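Local coordinates for protein Cfl (Pectobacterium brasiliense, PDB 7A9J) that is a coronafacic acid ligase of the ATP-dependent AMP-binding family that probably activates carboxylic acids with ATP and serves in amide synthesis, at residues P342-H347 with P355-P360; V364-N369 with L378-P383; T406-R411 with L418-R423. The protein carries 1 engineered substitution. All coordinates share one frame; numbering follows the deposited sequence.

Interaction 1: residues P342-H347 with P355-P360. With R4Z (6-ethyl-1-oxidanylidene-indene-4-carboxylic acid), chain B.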
loop_
_atom_site.group_PDB
_atom_site.type_symbol
_atom_site.label_atom_id
_atom_site.label_comp_id
_atom_site.label_asym_id
_atom_site.label_seq_id
_atom_site.Cartn_x
_atom_site.Cartn_y
_atom_site.Cartn_z
ATOM N N PRO A 342 -3.581 -2.872 -7.651
ATOM C CA PRO A 342 -4.217 -1.551 -7.803
ATOM C C PRO A 342 -5.357 -1.636 -8.818
ATOM O O PRO A 342 -5.221 -2.215 -9.913
ATOM C CB PRO A 342 -3.087 -0.666 -8.368
ATOM C CG PRO A 342 -1.808 -1.482 -8.053
ATOM C CD PRO A 342 -2.245 -2.919 -8.276
ATOM N N VAL A 343 -6.471 -0.961 -8.503
ATOM C CA VAL A 343 -7.559 -0.947 -9.479
ATOM C C VAL A 343 -8.017 0.444 -9.865
ATOM O O VAL A 343 -8.676 0.595 -10.887
ATOM C CB VAL A 343 -8.774 -1.756 -8.958
ATOM C CG1 VAL A 343 -8.357 -3.264 -8.926
ATOM C CG2 VAL A 343 -9.240 -1.271 -7.563
ATOM N N ILE A 344 -7.788 1.444 -9.036
ATOM C CA ILE A 344 -8.225 2.802 -9.318
ATOM C C ILE A 344 -7.030 3.711 -9.061
ATOM O O ILE A 344 -6.332 3.562 -8.056
ATOM C CB ILE A 344 -9.450 3.189 -8.452
ATOM C CG1 ILE A 344 -10.656 2.376 -8.893
ATOM C CG2 ILE A 344 -9.743 4.683 -8.633
ATOM C CD1 ILE A 344 -11.853 2.345 -7.841
ATOM N N TYR A 345 -6.788 4.619 -9.984
ATOM C CA TYR A 345 -5.583 5.411 -9.964
ATOM C C TYR A 345 -5.911 6.870 -10.179
ATOM O O TYR A 345 -6.633 7.208 -11.117
ATOM C CB TYR A 345 -4.672 4.868 -11.048
ATOM C CG TYR A 345 -3.456 5.694 -11.399
ATOM C CD1 TYR A 345 -2.599 6.163 -10.426
ATOM C CD2 TYR A 345 -3.176 5.973 -12.736
ATOM C CE1 TYR A 345 -1.450 6.927 -10.755
ATOM C CE2 TYR A 345 -2.050 6.744 -13.096
ATOM C CZ TYR A 345 -1.191 7.211 -12.089
ATOM O OH TYR A 345 -0.076 7.938 -12.460
ATOM N N HIS A 346 -5.376 7.731 -9.305
ATOM C CA HIS A 346 -5.588 9.152 -9.433
ATOM C C HIS A 346 -4.268 9.783 -9.842
ATOM O O HIS A 346 -3.360 9.920 -9.021
ATOM C CB HIS A 346 -6.121 9.754 -8.129
ATOM C CG HIS A 346 -6.828 11.031 -8.362
ATOM N ND1 HIS A 346 -6.482 11.879 -9.394
ATOM C CD2 HIS A 346 -7.917 11.583 -7.756
ATOM C CE1 HIS A 346 -7.331 12.904 -9.412
ATOM N NE2 HIS A 346 -8.223 12.731 -8.448
ATOM N N HIS A 347 -4.132 10.110 -11.123
ATOM C CA HIS A 347 -2.839 10.613 -11.573
ATOM C C HIS A 347 -2.647 12.090 -11.242
ATOM O O HIS A 347 -1.598 12.621 -11.510
ATOM C CB HIS A 347 -2.720 10.381 -13.088
ATOM C CG HIS A 347 -3.798 11.050 -13.851
ATOM N ND1 HIS A 347 -5.022 10.450 -14.057
ATOM C CD2 HIS A 347 -3.856 12.269 -14.434
ATOM C CE1 HIS A 347 -5.797 11.274 -14.756
ATOM N NE2 HIS A 347 -5.125 12.391 -14.984
ATOM N N PRO A 355 -12.853 15.774 -2.800
ATOM C CA PRO A 355 -12.229 14.479 -2.522
ATOM C C PRO A 355 -12.544 13.452 -3.596
ATOM O O PRO A 355 -13.687 13.284 -4.023
ATOM C CB PRO A 355 -12.825 14.080 -1.161
ATOM C CG PRO A 355 -13.209 15.368 -0.554
ATOM C CD PRO A 355 -13.827 16.136 -1.735
ATOM N N SER A 356 -11.499 12.842 -4.110
ATOM C CA SER A 356 -11.678 11.903 -5.196
ATOM C C SER A 356 -10.606 10.817 -5.184
ATOM O O SER A 356 -9.512 10.943 -4.612
ATOM C CB SER A 356 -11.708 12.650 -6.564
ATOM O OG SER A 356 -10.419 13.159 -6.840
ATOM N N ILE A 357 -10.978 9.685 -5.744
ATOM C CA ILE A 357 -10.010 8.609 -5.849
ATOM C C ILE A 357 -9.551 8.303 -7.254
ATOM O O ILE A 357 -8.632 7.448 -7.421
ATOM C CB ILE A 357 -10.485 7.314 -5.190
ATOM C CG1 ILE A 357 -11.789 6.833 -5.842
ATOM C CG2 ILE A 357 -10.560 7.528 -3.680
ATOM C CD1 ILE A 357 -12.281 5.554 -5.197
ATOM N N GLY A 358 -10.060 8.963 -8.266
ATOM C CA GLY A 358 -9.456 8.728 -9.558
ATOM C C GLY A 358 -10.267 7.816 -10.470
ATOM O O GLY A 358 -11.498 7.664 -10.322
ATOM N N TRP A 359 -9.580 7.165 -11.393
ATOM C CA TRP A 359 -10.203 6.472 -12.484
ATOM C C TRP A 359 -9.917 4.979 -12.415
ATOM O O TRP A 359 -8.761 4.588 -12.199
ATOM C CB TRP A 359 -9.688 7.011 -13.832
ATOM C CG TRP A 359 -10.163 8.379 -14.167
ATOM C CD1 TRP A 359 -11.252 8.683 -14.956
ATOM C CD2 TRP A 359 -9.680 9.653 -13.646
ATOM N NE1 TRP A 359 -11.426 10.034 -15.011
ATOM C CE2 TRP A 359 -10.478 10.653 -14.239
ATOM C CE3 TRP A 359 -8.593 10.032 -12.834
ATOM C CZ2 TRP A 359 -10.297 12.032 -13.976
ATOM C CZ3 TRP A 359 -8.404 11.391 -12.567
ATOM C CH2 TRP A 359 -9.282 12.371 -13.123
ATOM N N PRO A 360 -10.866 4.134 -12.817
ATOM C CA PRO A 360 -10.551 2.691 -12.936
ATOM C C PRO A 360 -9.443 2.456 -13.947
ATOM O O PRO A 360 -9.405 3.044 -15.032
ATOM C CB PRO A 360 -11.877 2.067 -13.427
ATOM C CG PRO A 360 -12.947 3.041 -12.814
ATOM C CD PRO A 360 -12.308 4.417 -13.021
HETATM C C13 R4Z B . -2.831 -5.143 -3.696
HETATM C C15 R4Z B . -2.837 -2.616 -3.913
HETATM C C02 R4Z B . -2.715 -0.020 -3.971
HETATM C C03 R4Z B . -2.459 1.057 -3.124
HETATM C C04 R4Z B . -2.297 0.437 -1.735
HETATM C C05 R4Z B . -2.673 -1.338 -3.403
HETATM C C06 R4Z B . -2.393 -1.155 -2.025
HETATM C C07 R4Z B . -2.267 -2.282 -1.222
HETATM C C08 R4Z B . -1.962 -2.109 0.275
HETATM C C11 R4Z B . -2.394 -3.563 -1.758
HETATM C C12 R4Z B . -2.680 -3.752 -3.116
HETATM C C14 R4Z B . -1.438 -5.798 -3.923
HETATM O O01 R4Z B . -2.964 0.155 -5.135
HETATM O O09 R4Z B . -1.571 -3.127 0.907
HETATM O O10 R4Z B . -2.107 -1.000 0.882
#
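Y345 and W359 join their backbones in a short beta hairpin, strand 342-346 with strand 356-360. Y345 N donates to W359 O, and W359 N returns a bond to Y345 O at 3.0 Å. The strand directions differ by 118°, so the pairing soon runs out. V343 and I344 both face Y334 of strand 331-335, which makes a classic beta bulge.

The tight part is buried. I344 sends CG2 against the second strand, 3.2 Å from I357 O. The same methyl meets I357 CG1 at 4.1 Å. L378, I380 and L418 from neighbouring strands close round this isoleucine. Next to it, G358 CA sits over the imidazole face of H346, 4.0 Å from the ring centroid, a CH-pi contact. G358 has a positive phi, and its backbone angles call for glycine. The H346 ring swings across to S356 with CG anti to the backbone N (chi1 -158°). There H346 NE2 and S356 OG share a hydrogen bond of 2.8 Å in which either could be the donor. H346 ND1 bonds to D348 N, so both ring nitrogens are held and the ring cannot easily turn.

The looser side is formed by W359 and the exposed H347. W359 points the edge of its six-membered ring at the H346 face, a T-shaped pair with planes at 85°. H347 comes to W359 obliquely, with H347 CE1 3.4 Å from W359 CZ3. W359 NE1 is bonded to N415 O. At the other end of the hairpin, P342 lines the ligand pocket, where P342 CB lies 3.3 Å from the ketone oxygen O01 of R4Z.

Interaction 2: residues V364-N369 with L378-P383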
loop_
_atom_site.group_PDB
_atom_site.type_symbol
_atom_site.label_atom_id
_atom_site.label_comp_id
_atom_site.label_asym_id
_atom_site.label_seq_id
_atom_site.Cartn_x
_atom_site.Cartn_y
_atom_site.Cartn_z
ATOM N N VAL A 364 -10.616 -2.800 -15.401
ATOM C CA VAL A 364 -11.337 -2.767 -14.137
ATOM C C VAL A 364 -12.795 -2.385 -14.410
ATOM O O VAL A 364 -13.081 -1.453 -15.184
ATOM C CB VAL A 364 -10.658 -1.780 -13.162
ATOM C CG1 VAL A 364 -11.469 -1.590 -11.866
ATOM C CG2 VAL A 364 -9.243 -2.284 -12.797
ATOM N N GLU A 365 -13.723 -3.156 -13.842
ATOM C CA GLU A 365 -15.149 -2.864 -13.956
ATOM C C GLU A 365 -15.657 -2.346 -12.631
ATOM O O GLU A 365 -15.290 -2.876 -11.585
ATOM C CB GLU A 365 -15.941 -4.124 -14.324
ATOM C CG GLU A 365 -15.340 -4.944 -15.489
ATOM C CD GLU A 365 -15.944 -6.336 -15.509
ATOM O OE1 GLU A 365 -17.132 -6.442 -15.915
ATOM O OE2 GLU A 365 -15.281 -7.292 -15.053
ATOM N N ILE A 366 -16.532 -1.337 -12.666
ATOM C CA ILE A 366 -17.075 -0.871 -11.396
ATOM C C ILE A 366 -18.574 -0.857 -11.509
ATOM O O ILE A 366 -19.131 -0.767 -12.610
ATOM C CB ILE A 366 -16.556 0.524 -10.962
ATOM C CG1 ILE A 366 -16.997 1.605 -11.929
ATOM C CG2 ILE A 366 -14.989 0.540 -10.775
ATOM C CD1 ILE A 366 -17.245 2.857 -11.216
ATOM N N LYS A 367 -19.228 -0.998 -10.357
ATOM C CA LYS A 367 -20.651 -0.786 -10.253
ATOM C C LYS A 367 -20.887 0.060 -9.015
ATOM O O LYS A 367 -20.220 -0.112 -7.988
ATOM C CB LYS A 367 -21.419 -2.126 -10.189
ATOM C CG LYS A 367 -22.821 -2.046 -9.624
ATOM C CD LYS A 367 -23.608 -3.325 -9.924
ATOM C CE LYS A 367 -22.759 -4.570 -9.646
ATOM N NZ LYS A 367 -23.581 -5.812 -9.792
ATOM N N ILE A 368 -21.804 0.998 -9.118
ATOM C CA ILE A 368 -22.150 1.850 -7.997
ATOM C C ILE A 368 -23.556 1.482 -7.595
ATOM O O ILE A 368 -24.495 1.549 -8.401
ATOM C CB ILE A 368 -22.013 3.335 -8.352
ATOM C CG1 ILE A 368 -20.544 3.606 -8.734
ATOM C CG2 ILE A 368 -22.453 4.191 -7.188
ATOM C CD1 ILE A 368 -20.321 4.873 -9.476
ATOM N N ASN A 369 -23.692 1.043 -6.361
ATOM C CA ASN A 369 -24.940 0.439 -5.927
ATOM C C ASN A 369 -26.070 1.440 -6.067
ATOM O O ASN A 369 -25.927 2.583 -5.645
ATOM C CB ASN A 369 -24.752 -0.022 -4.490
ATOM C CG ASN A 369 -25.269 -1.392 -4.278
ATOM O OD1 ASN A 369 -24.529 -2.380 -4.326
ATOM N ND2 ASN A 369 -26.562 -1.477 -4.084
ATOM N N LEU A 378 -19.299 1.655 -3.856
ATOM C CA LEU A 378 -18.421 1.234 -4.944
ATOM C C LEU A 378 -18.201 -0.273 -4.865
ATOM O O LEU A 378 -17.727 -0.781 -3.837
ATOM C CB LEU A 378 -17.084 1.953 -4.858
ATOM C CG LEU A 378 -16.012 1.498 -5.799
ATOM C CD1 LEU A 378 -16.512 1.699 -7.211
ATOM C CD2 LEU A 378 -14.756 2.336 -5.475
ATOM N N LEU A 379 -18.563 -0.962 -5.945
ATOM C CA LEU A 379 -18.290 -2.376 -6.165
ATOM C C LEU A 379 -17.296 -2.526 -7.311
ATOM O O LEU A 379 -17.363 -1.794 -8.299
ATOM C CB LEU A 379 -19.584 -3.121 -6.515
ATOM C CG LEU A 379 -20.834 -2.861 -5.669
ATOM C CD1 LEU A 379 -21.978 -3.784 -6.060
ATOM C CD2 LEU A 379 -20.456 -3.049 -4.247
ATOM N N ILE A 380 -16.373 -3.480 -7.203
ATOM C CA ILE A 380 -15.272 -3.547 -8.163
ATOM C C ILE A 380 -15.071 -4.988 -8.608
ATOM O O ILE A 380 -15.085 -5.908 -7.785
ATOM C CB ILE A 380 -13.942 -2.984 -7.607
ATOM C CG1 ILE A 380 -14.123 -1.519 -7.181
ATOM C CG2 ILE A 380 -12.794 -3.104 -8.689
ATOM C CD1 ILE A 380 -12.994 -1.059 -6.298
ATOM N N ARG A 381 -14.871 -5.178 -9.910
ATOM C CA ARG A 381 -14.333 -6.419 -10.430
ATOM C C ARG A 381 -13.006 -6.133 -11.147
ATOM O O ARG A 381 -12.918 -5.206 -11.962
ATOM C CB ARG A 381 -15.352 -7.083 -11.364
ATOM C CG ARG A 381 -15.024 -8.518 -11.712
ATOM C CD ARG A 381 -16.368 -9.241 -12.037
ATOM N NE ARG A 381 -17.037 -8.608 -13.170
ATOM C CZ ARG A 381 -18.281 -8.875 -13.560
ATOM N NH1 ARG A 381 -18.998 -9.775 -12.903
ATOM N NH2 ARG A 381 -18.802 -8.243 -14.613
ATOM N N SER A 382 -11.993 -6.899 -10.819
ATOM C CA SER A 382 -10.641 -6.610 -11.317
ATOM C C SER A 382 -10.231 -7.585 -12.427
ATOM O O SER A 382 -10.679 -8.743 -12.428
ATOM C CB SER A 382 -9.631 -6.687 -10.162
ATOM O OG SER A 382 -8.300 -6.702 -10.687
ATOM N N PRO A 383 -9.436 -7.138 -13.416
ATOM C CA PRO A 383 -8.909 -8.089 -14.410
ATOM C C PRO A 383 -7.859 -9.006 -13.838
ATOM O O PRO A 383 -7.536 -10.027 -14.472
ATOM C CB PRO A 383 -8.326 -7.184 -15.505
ATOM C CG PRO A 383 -7.831 -5.978 -14.739
ATOM C CD PRO A 383 -8.948 -5.772 -13.678
#
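E365 and R381 face each other across an antiparallel beta hairpin, strand 365-368 with strand 376-381. Backbone bonds come first. E365 pairs with R381, and K367 with L379, each by two N-H to O bonds. The shortest is L379 N to K367 O at 2.8 Å. I366 with I380 and I368 with L378 are the non-hydrogen-bonded pairs between and beyond them.

The charged contact lies on the face shared by E365, K367, L379 and R381. R381 bends at chi3 (61°) and grips the carboxylate side-on with two nitrogens. R381 NH2 reaches E365 OE1 at 2.8 Å, on the syn side and in the guanidinium plane. R381 NE reaches E365 OE2 at 2.9 Å, from above the carboxylate plane. The two flat groups are turned 37° apart. R381 NH1 is left to bond D401 O, so all three guanidinium nitrogens have partners. W403 also touches both side chains and makes a cation-pi contact with K367.

Apolar packing fills the opposite face. V364 CG1 meets I380 CG2 at 3.8 Å, and L378 CD1 leans on I366 CB at 3.9 Å. V364 CG2 packs on P383 CD at 3.6 Å, past the end of the strand. Back on the charged face, L379 CD1 touches K367 CE and also lies 3.4 Å from N369 OD1.

Interaction 3: residues T406-R411 with L418-R423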
loop_
_atom_site.group_PDB
_atom_site.type_symbol
_atom_site.label_atom_id
_atom_site.label_comp_id
_atom_site.label_asym_id
_atom_site.label_seq_id
_atom_site.Cartn_x
_atom_site.Cartn_y
_atom_site.Cartn_z
ATOM N N THR A 406 -16.628 -2.604 -1.516
ATOM C CA THR A 406 -15.522 -1.908 -0.862
ATOM C C THR A 406 -15.898 -1.276 0.479
ATOM O O THR A 406 -14.989 -0.954 1.261
ATOM C CB THR A 406 -15.016 -0.782 -1.740
ATOM O OG1 THR A 406 -16.101 0.144 -1.920
ATOM C CG2 THR A 406 -14.535 -1.303 -3.120
ATOM N N GLY A 407 -17.171 -1.004 0.722
ATOM C CA GLY A 407 -17.606 -0.242 1.867
ATOM C C GLY A 407 -17.439 1.255 1.713
ATOM O O GLY A 407 -17.717 1.982 2.669
ATOM N N ASP A 408 -17.001 1.721 0.540
ATOM C CA ASP A 408 -16.778 3.136 0.228
ATOM C C ASP A 408 -17.895 3.653 -0.671
ATOM O O ASP A 408 -18.344 2.957 -1.578
ATOM C CB ASP A 408 -15.440 3.347 -0.461
ATOM C CG ASP A 408 -14.245 3.057 0.469
ATOM O OD1 ASP A 408 -13.209 2.603 -0.045
ATOM O OD2 ASP A 408 -14.432 3.217 1.720
ATOM N N LEU A 409 -18.350 4.860 -0.386
ATOM C CA LEU A 409 -19.367 5.557 -1.170
ATOM C C LEU A 409 -18.702 6.433 -2.225
ATOM O O LEU A 409 -17.712 7.103 -1.942
ATOM C CB LEU A 409 -20.172 6.438 -0.266
ATOM C CG LEU A 409 -20.945 5.679 0.809
ATOM C CD1 LEU A 409 -21.794 6.652 1.624
ATOM C CD2 LEU A 409 -21.870 4.698 0.104
ATOM N N VAL A 410 -19.259 6.452 -3.423
ATOM C CA VAL A 410 -18.682 7.247 -4.509
ATOM C C VAL A 410 -19.812 7.811 -5.367
ATOM O O VAL A 410 -20.989 7.425 -5.274
ATOM C CB VAL A 410 -17.720 6.463 -5.423
ATOM C CG1 VAL A 410 -16.467 5.978 -4.660
ATOM C CG2 VAL A 410 -18.485 5.309 -6.102
ATOM N N ARG A 411 -19.415 8.734 -6.246
ATOM C CA ARG A 411 -20.245 9.222 -7.320
ATOM C C ARG A 411 -19.335 9.313 -8.521
ATOM O O ARG A 411 -18.184 9.718 -8.376
ATOM C CB ARG A 411 -20.835 10.615 -7.023
ATOM C CG ARG A 411 -21.535 11.196 -8.202
ATOM C CD ARG A 411 -22.161 12.536 -7.845
ATOM N NE ARG A 411 -21.163 13.549 -7.465
ATOM C CZ ARG A 411 -21.057 14.032 -6.223
ATOM N NH1 ARG A 411 -21.837 13.574 -5.248
ATOM N NH2 ARG A 411 -20.180 14.987 -5.960
ATOM N N LEU A 418 -13.993 9.106 -9.909
ATOM C CA LEU A 418 -14.815 8.656 -8.773
ATOM C C LEU A 418 -14.633 9.659 -7.656
ATOM O O LEU A 418 -13.606 9.732 -6.999
ATOM C CB LEU A 418 -14.390 7.255 -8.352
ATOM C CG LEU A 418 -14.731 6.321 -9.533
ATOM C CD1 LEU A 418 -14.066 4.996 -9.210
ATOM C CD2 LEU A 418 -16.302 6.100 -9.620
ATOM N N ILE A 419 -15.637 10.495 -7.481
ATOM C CA ILE A 419 -15.698 11.342 -6.302
ATOM C C ILE A 419 -15.875 10.489 -5.061
ATOM O O ILE A 419 -16.715 9.576 -5.012
ATOM C CB ILE A 419 -16.860 12.339 -6.479
ATOM C CG1 ILE A 419 -16.617 13.280 -7.629
ATOM C CG2 ILE A 419 -17.065 13.078 -5.198
ATOM C CD1 ILE A 419 -15.221 13.925 -7.781
ATOM N N PHE A 420 -15.158 10.818 -4.015
ATOM C CA PHE A 420 -15.135 9.983 -2.826
ATOM C C PHE A 420 -16.014 10.600 -1.755
ATOM O O PHE A 420 -15.830 11.760 -1.379
ATOM C CB PHE A 420 -13.694 9.786 -2.324
ATOM C CG PHE A 420 -13.588 8.811 -1.201
ATOM C CD1 PHE A 420 -13.583 7.449 -1.478
ATOM C CD2 PHE A 420 -13.349 9.242 0.083
ATOM C CE1 PHE A 420 -13.436 6.542 -0.450
ATOM C CE2 PHE A 420 -13.201 8.323 1.124
ATOM C CZ PHE A 420 -13.271 6.994 0.852
ATOM N N LEU A 421 -16.989 9.828 -1.301
ATOM C CA LEU A 421 -17.957 10.339 -0.343
ATOM C C LEU A 421 -17.745 9.727 1.027
ATOM O O LEU A 421 -18.589 9.914 1.944
ATOM C CB LEU A 421 -19.393 10.078 -0.837
ATOM C CG LEU A 421 -19.590 10.732 -2.199
ATOM C CD1 LEU A 421 -20.962 10.428 -2.715
ATOM C CD2 LEU A 421 -19.448 12.223 -2.000
ATOM N N GLY A 422 -16.665 8.981 1.196
ATOM C CA GLY A 422 -16.334 8.459 2.509
ATOM C C GLY A 422 -16.799 7.023 2.693
ATOM O O GLY A 422 -17.309 6.357 1.785
ATOM N N ARG A 423 -16.514 6.515 3.882
ATOM C CA ARG A 423 -17.007 5.193 4.253
ATOM C C ARG A 423 -18.522 5.196 4.389
ATOM O O ARG A 423 -19.127 6.130 4.934
ATOM C CB ARG A 423 -16.409 4.761 5.589
ATOM C CG ARG A 423 -14.920 4.690 5.581
ATOM C CD ARG A 423 -14.480 3.497 4.811
ATOM N NE ARG A 423 -14.983 2.235 5.362
ATOM C CZ ARG A 423 -14.921 1.058 4.730
ATOM N NH1 ARG A 423 -14.392 0.962 3.489
ATOM N NH2 ARG A 423 -15.423 -0.020 5.336
#
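R423 reaches back across the antiparallel hairpin of strands 408-412 and 418-423 to the turn at T406-D408. It is one of the three residues, with R411 and L409, that the contact buries most. Its chain bends at chi2 (-74°) and chi3, which folds the guanidinium over the turn. R423 NH1 then donates twice: to T406 O at 3.0 Å and to D408 OD2 at 2.9 Å. The second is a salt bridge, met from above the carboxylate plane. G407 O lies over the centre of the guanidinium face. D408 CG also sits at the F420 ring edge, 3.7 Å from F420 CE1, and D408 OD1 bonds to Y334 OH.

R411 runs beside I419, pointing the same way. I419 CG2 lies over one guanidinium face, 3.7 Å from R411 NH2, while R411 NH1 bonds to N375 OD1.

L409 holds the middle. L409 N bonds to G422 O at 2.8 Å, and L409 O accepts from L421 N. L409 CB packs on L421 CB at 3.8 Å.

T406 OG1 accepts from D408 N, an ST turn, and is also hydrogen-bonded to L378 O. T406-D408 is the Thr-Gly-Asp sequence of this family, whose aspartate binds the nucleotide ribose in relatives. R423 and Y334 each take one carboxylate oxygen of D408, so together they probably fix its orientation.

Interactions 1, 2 and 3 follow in that order along the chain, each closing before the next opens. All are hairpins, and their centres lie 11 to 12 Å apart. Strands 356-360 and 418-423 are neighbours, so P355 O bonds to F420 N and G358 O probably to L418 N between interactions 1 and 3. Strands 376-381 and 408-412 are also neighbours, and L378 N bonds to D408 O there. Interactions 1 and 2 meet by side-chain packing, as at I344 CD1 and L378 CD2. I344, I366, L378 and L418 pack between the hairpins. Interaction 1 carries P342 of the ligand pocket, while the side chains of I380 and D408 lie about 10 and 11 Å from the ligand.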